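Local coordinates for protein-glutamine gamma-glutamyltransferase (Pseudomonas aeruginosa PAO1, PDB 6G49), which shows transglutaminase activity in vitro, joining protein glutamine and lysine side chains through its periplasmic domain, and is critical for the viability of the bacterium, at residues T35-S40 with W73-M78; A261-G266 with A286-E291. All blocks are in the same frame, centred on the assembly; numbering follows the deposited sequence.

Contact 1 (T35-S40 with W73-M78); sequences TGLSES and WRALTM
Leu37 opens the contact by setting its CD1 methyl against CB of Ala75, 3.8 Å away, the one apolar side-chain pair between the two segments. CG of Leu37 lies anti to the carbonyl carbon (chi1 -71°), and its CB is directed toward 73-78; the same side chain also touches Ile46 and Leu49 of helix 45-50, so it is wedged between that helix and the sheet. Ser38 turns its CB away and presents its backbone instead: its O lies 4.1 Å from CD1 of Leu76 and 3.5 Å from CE of Met78. Met78 is modelled in two conformers, and its SD and CE contacts, holding for one, are to that extent provisional. CB of Glu39 likewise points away, while CA is met by Leu76 CD1 at 4.1 Å and O approaches Met78 CE at 3.8 Å. Ser40 ends the walk with its CA 4.0 Å from SD of Met78, extended beyond CG (chi2 -177°); its hydroxyl bonds Arg85.

Both segments fall in the TgpA N-terminal family region of the periplasmic part, joining the loop before strand 40-41 to strand 72-81 of the sheet. In a classic beta bulge Ala75 and Leu76 both stand opposite Ala265 of the neighbouring strand, which breaks the usual alternation and lets two consecutive side chains point toward 35-40. The segments' end-to-end directions differ by 13°, yet the CA atoms of Leu37 and Ala75 are 8.3 Å apart, too far for strand pairing. The nearest side-chain atoms of Leu37 and of the probable active-site residues Cys243 and His287 are about 8 Å apart. With one methyl-to-methyl contact, and otherwise methyls and, in one conformer, a thioether set against backbone atoms, the chemistry implies adhesion by van der Waals contact, without directional polar pairing.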
# COMPACT_ATOMS: atom_id res chain seq x y z
N THR A 35 6.71 -18.40 -0.71
CA THR A 35 5.52 -17.57 -0.96
C THR A 35 5.66 -16.22 -0.24
O THR A 35 6.19 -16.14 0.88
CB THR A 35 4.26 -18.26 -0.42
OG1 THR A 35 4.07 -19.47 -1.16
CG2 THR A 35 3.01 -17.42 -0.52
N GLY A 36 5.23 -15.14 -0.89
CA GLY A 36 5.35 -13.82 -0.26
C GLY A 36 5.25 -12.73 -1.30
O GLY A 36 5.02 -13.01 -2.52
N LEU A 37 5.30 -11.48 -0.84
CA LEU A 37 5.27 -10.35 -1.71
C LEU A 37 6.57 -10.30 -2.51
O LEU A 37 7.62 -10.53 -1.95
CB LEU A 37 5.20 -9.03 -0.93
CG LEU A 37 3.87 -8.75 -0.26
CD1 LEU A 37 4.05 -7.56 0.69
CD2 LEU A 37 2.82 -8.44 -1.31
N SER A 38 6.47 -9.83 -3.75
CA SER A 38 7.66 -9.57 -4.52
C SER A 38 7.66 -8.11 -4.97
O SER A 38 6.80 -7.33 -4.53
CB SER A 38 7.71 -10.51 -5.68
OG SER A 38 6.77 -10.13 -6.60
N GLU A 39 8.66 -7.75 -5.79
CA GLU A 39 8.96 -6.37 -6.10
C GLU A 39 7.98 -5.81 -7.12
O GLU A 39 7.97 -4.58 -7.36
CB GLU A 39 10.38 -6.17 -6.61
CG GLU A 39 10.63 -6.78 -7.95
CD GLU A 39 10.65 -8.29 -8.06
OE1 GLU A 39 10.90 -8.98 -7.03
OE2 GLU A 39 10.48 -8.78 -9.21
N SER A 40 7.15 -6.65 -7.74
CA SER A 40 6.19 -6.15 -8.75
C SER A 40 4.86 -6.87 -8.56
O SER A 40 4.75 -7.92 -7.82
CB SER A 40 6.74 -6.32 -10.14
OG SER A 40 6.71 -7.68 -10.48
N TRP A 73 0.48 -2.67 7.52
CA TRP A 73 1.86 -3.12 7.57
C TRP A 73 2.56 -2.84 6.24
O TRP A 73 2.40 -3.65 5.31
CB TRP A 73 1.98 -4.59 7.97
CG TRP A 73 1.20 -4.98 9.17
CD1 TRP A 73 -0.01 -5.59 9.18
CD2 TRP A 73 1.54 -4.74 10.56
NE1 TRP A 73 -0.46 -5.75 10.48
CE2 TRP A 73 0.48 -5.25 11.32
CE3 TRP A 73 2.63 -4.15 11.18
CZ2 TRP A 73 0.48 -5.16 12.72
CZ3 TRP A 73 2.63 -4.07 12.56
CH2 TRP A 73 1.58 -4.60 13.28
N ARG A 74 3.25 -1.71 6.13
CA ARG A 74 3.97 -1.37 4.88
C ARG A 74 5.13 -2.33 4.70
O ARG A 74 5.90 -2.60 5.64
CB ARG A 74 4.52 0.06 4.81
CG ARG A 74 5.24 0.40 3.51
CD ARG A 74 5.77 1.85 3.43
NE ARG A 74 4.75 2.85 3.69
CZ ARG A 74 4.52 3.91 2.93
NH1 ARG A 74 5.38 4.19 1.95
NH2 ARG A 74 3.43 4.64 3.12
N ALA A 75 5.27 -2.85 3.47
CA ALA A 75 6.45 -3.58 3.03
C ALA A 75 7.28 -2.77 2.05
O ALA A 75 8.49 -2.57 2.25
CB ALA A 75 6.08 -4.90 2.43
N LEU A 76 6.64 -2.31 0.97
CA LEU A 76 7.38 -1.56 -0.06
C LEU A 76 6.39 -0.67 -0.79
O LEU A 76 5.19 -0.81 -0.65
CB LEU A 76 8.10 -2.48 -1.03
CG LEU A 76 7.25 -3.26 -2.02
CD1 LEU A 76 8.11 -3.62 -3.24
CD2 LEU A 76 6.65 -4.52 -1.39
N THR A 77 6.91 0.23 -1.63
CA THR A 77 6.10 0.97 -2.60
C THR A 77 6.50 0.56 -3.99
O THR A 77 7.64 0.13 -4.25
CB THR A 77 6.16 2.51 -2.51
OG1 THR A 77 7.35 3.00 -3.17
CG2 THR A 77 6.05 3.02 -1.10
N MET A 78 5.52 0.69 -4.89
CA MET A 78 5.69 0.42 -6.31
C MET A 78 5.34 1.70 -7.06
O MET A 78 4.20 2.13 -7.07
CB MET A 78 4.79 -0.75 -6.70
CG MET A 78 5.21 -2.04 -5.97
SD MET A 78 4.20 -3.45 -6.51
CE MET A 78 4.76 -4.64 -5.30

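Contact 2 (A261-G266 with A286-E291); sequences ARVVAG and AHAWVE
Val264 and Trp289 form the middle of an antiparallel beta ladder in the transglutaminase-like fold; the axes of 261-265 and 286-291 make 154°. Six backbone bonds satisfy both the N-H and the C=O of three hydrogen-bonded pairs: Arg262 with Glu291, Val264 with Trp289, and Gly266 with His287. The shortest, Val264 N to Trp289 O at 2.8 Å, comes from above the carbonyl plane, whereas the return bond from Trp289 N to Val264 O at 2.9 Å lies in the plane of the Val264 carbonyl.

Charge is paired just as closely. Arg262 NE donates to Glu291 OE1 at 2.7 Å, on the anti side of the carboxylate, and NH2 adds a weak bond to the same oxygen at 3.0 Å; guanidinium and carboxylate planes are 49° apart. The other polar ends are paired beyond the two segments: Arg262 NH1 with Glu79, Glu291 OE2 with Arg164 and, in one of its two conformers, Arg74. Two arginines, and a third in one conformer, would probably keep the carboxylate ionised.

His287, an active-site residue by similarity, extends the ladder through its backbone. Its ring turns to the other members of the probable triad, NE2 bonding Asp303 OD2 and the side chain touching Cys243.

Over the indole, Val264 CB stands 3.7 Å from the five-membered-ring centroid of Trp289 in a CH-pi contact, and CG1 reaches CZ2 at 3.5 Å.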
# COMPACT_ATOMS: atom_id res chain seq x y z
N ALA A 261 1.34 9.93 -7.05
CA ALA A 261 0.70 8.83 -6.31
C ALA A 261 1.50 7.57 -6.55
O ALA A 261 2.11 7.41 -7.61
CB ALA A 261 -0.73 8.65 -6.76
N ARG A 262 1.44 6.63 -5.58
CA ARG A 262 2.14 5.37 -5.75
C ARG A 262 1.34 4.30 -5.00
O ARG A 262 0.51 4.63 -4.15
CB ARG A 262 3.61 5.42 -5.31
CG ARG A 262 3.81 5.88 -3.88
CD ARG A 262 5.29 6.11 -3.58
NE ARG A 262 5.45 6.72 -2.28
CZ ARG A 262 6.46 7.53 -1.90
NH1 ARG A 262 7.45 7.81 -2.75
NH2 ARG A 262 6.46 8.03 -0.67
N VAL A 263 1.57 3.07 -5.43
CA VAL A 263 0.97 1.91 -4.75
C VAL A 263 1.85 1.52 -3.58
O VAL A 263 3.09 1.40 -3.70
CB VAL A 263 0.76 0.77 -5.76
CG1 VAL A 263 0.38 -0.53 -5.06
CG2 VAL A 263 -0.25 1.15 -6.83
N VAL A 264 1.20 1.27 -2.45
CA VAL A 264 1.87 0.75 -1.25
C VAL A 264 1.46 -0.73 -1.14
O VAL A 264 0.27 -1.02 -1.18
CB VAL A 264 1.48 1.54 0.01
CG1 VAL A 264 2.32 1.09 1.20
CG2 VAL A 264 1.69 3.04 -0.19
N ALA A 265 2.42 -1.61 -0.96
CA ALA A 265 2.16 -3.02 -0.81
C ALA A 265 2.64 -3.48 0.58
O ALA A 265 3.65 -3.01 1.10
CB ALA A 265 2.90 -3.81 -1.84
N GLY A 266 1.90 -4.41 1.14
CA GLY A 266 2.23 -4.97 2.46
C GLY A 266 1.13 -5.90 2.90
O GLY A 266 0.68 -6.73 2.13
N ALA A 286 -2.23 -10.16 2.79
CA ALA A 286 -1.48 -9.31 1.83
C ALA A 286 -2.45 -8.29 1.24
O ALA A 286 -3.63 -8.58 0.95
CB ALA A 286 -0.82 -10.11 0.77
N HIS A 287 -1.97 -7.05 1.12
CA HIS A 287 -2.84 -5.94 0.75
C HIS A 287 -2.02 -4.89 0.00
O HIS A 287 -0.83 -4.81 0.14
CB HIS A 287 -3.48 -5.38 2.02
CG HIS A 287 -4.67 -4.53 1.80
ND1 HIS A 287 -5.74 -5.02 1.10
CD2 HIS A 287 -4.96 -3.27 2.18
CE1 HIS A 287 -6.68 -4.07 1.07
NE2 HIS A 287 -6.22 -2.96 1.71
N ALA A 288 -2.75 -4.10 -0.77
CA ALA A 288 -2.21 -2.99 -1.54
C ALA A 288 -3.14 -1.80 -1.41
O ALA A 288 -4.37 -1.95 -1.44
CB ALA A 288 -2.04 -3.37 -2.98
N TRP A 289 -2.56 -0.61 -1.22
CA TRP A 289 -3.27 0.60 -1.07
C TRP A 289 -2.50 1.73 -1.80
O TRP A 289 -1.61 1.43 -2.62
CB TRP A 289 -3.62 0.90 0.38
CG TRP A 289 -2.45 1.03 1.32
CD1 TRP A 289 -1.92 2.19 1.82
CD2 TRP A 289 -1.76 -0.04 1.99
NE1 TRP A 289 -0.89 1.91 2.68
CE2 TRP A 289 -0.78 0.56 2.82
CE3 TRP A 289 -1.81 -1.44 1.93
CZ2 TRP A 289 0.09 -0.19 3.63
CZ3 TRP A 289 -0.96 -2.16 2.74
CH2 TRP A 289 -0.01 -1.54 3.55
N VAL A 290 -2.88 2.96 -1.51
CA VAL A 290 -2.36 4.13 -2.27
C VAL A 290 -1.83 5.17 -1.27
O VAL A 290 -2.34 5.35 -0.18
CB VAL A 290 -3.46 4.72 -3.17
CG1 VAL A 290 -2.99 6.00 -3.89
CG2 VAL A 290 -3.92 3.68 -4.17
N GLU A 291 -0.84 5.93 -1.72
CA GLU A 291 -0.55 7.24 -1.10
C GLU A 291 -0.33 8.26 -2.21
O GLU A 291 0.19 7.94 -3.31
CB GLU A 291 0.60 7.19 -0.09
CG GLU A 291 1.93 6.77 -0.65
CD GLU A 291 3.00 6.55 0.40
OE1 GLU A 291 4.14 6.24 0.03
OE2 GLU A 291 2.68 6.65 1.59

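Strand 72-81, which carries the second segment of contact 1, pairs with strand 261-265, which carries the first segment of contact 2, so the two contacts share one sheet with centres about 9 Å apart. Contact 2 is fully buried near the centre of the chain; contact 1 is partly buried, its loop bringing an exposed Glu39 to the surface. Area follows place: 560 Å² is covered in contact 2 against 224 Å² in contact 1. The inner pair is knit by a backbone ladder and a salt bridge, the outer one by van der Waals contacts, partly of methyls on carbonyl oxygens. They join where Met78 N probably bonds Val263 O, and where Leu37 CD1 packs on Gly266 CA.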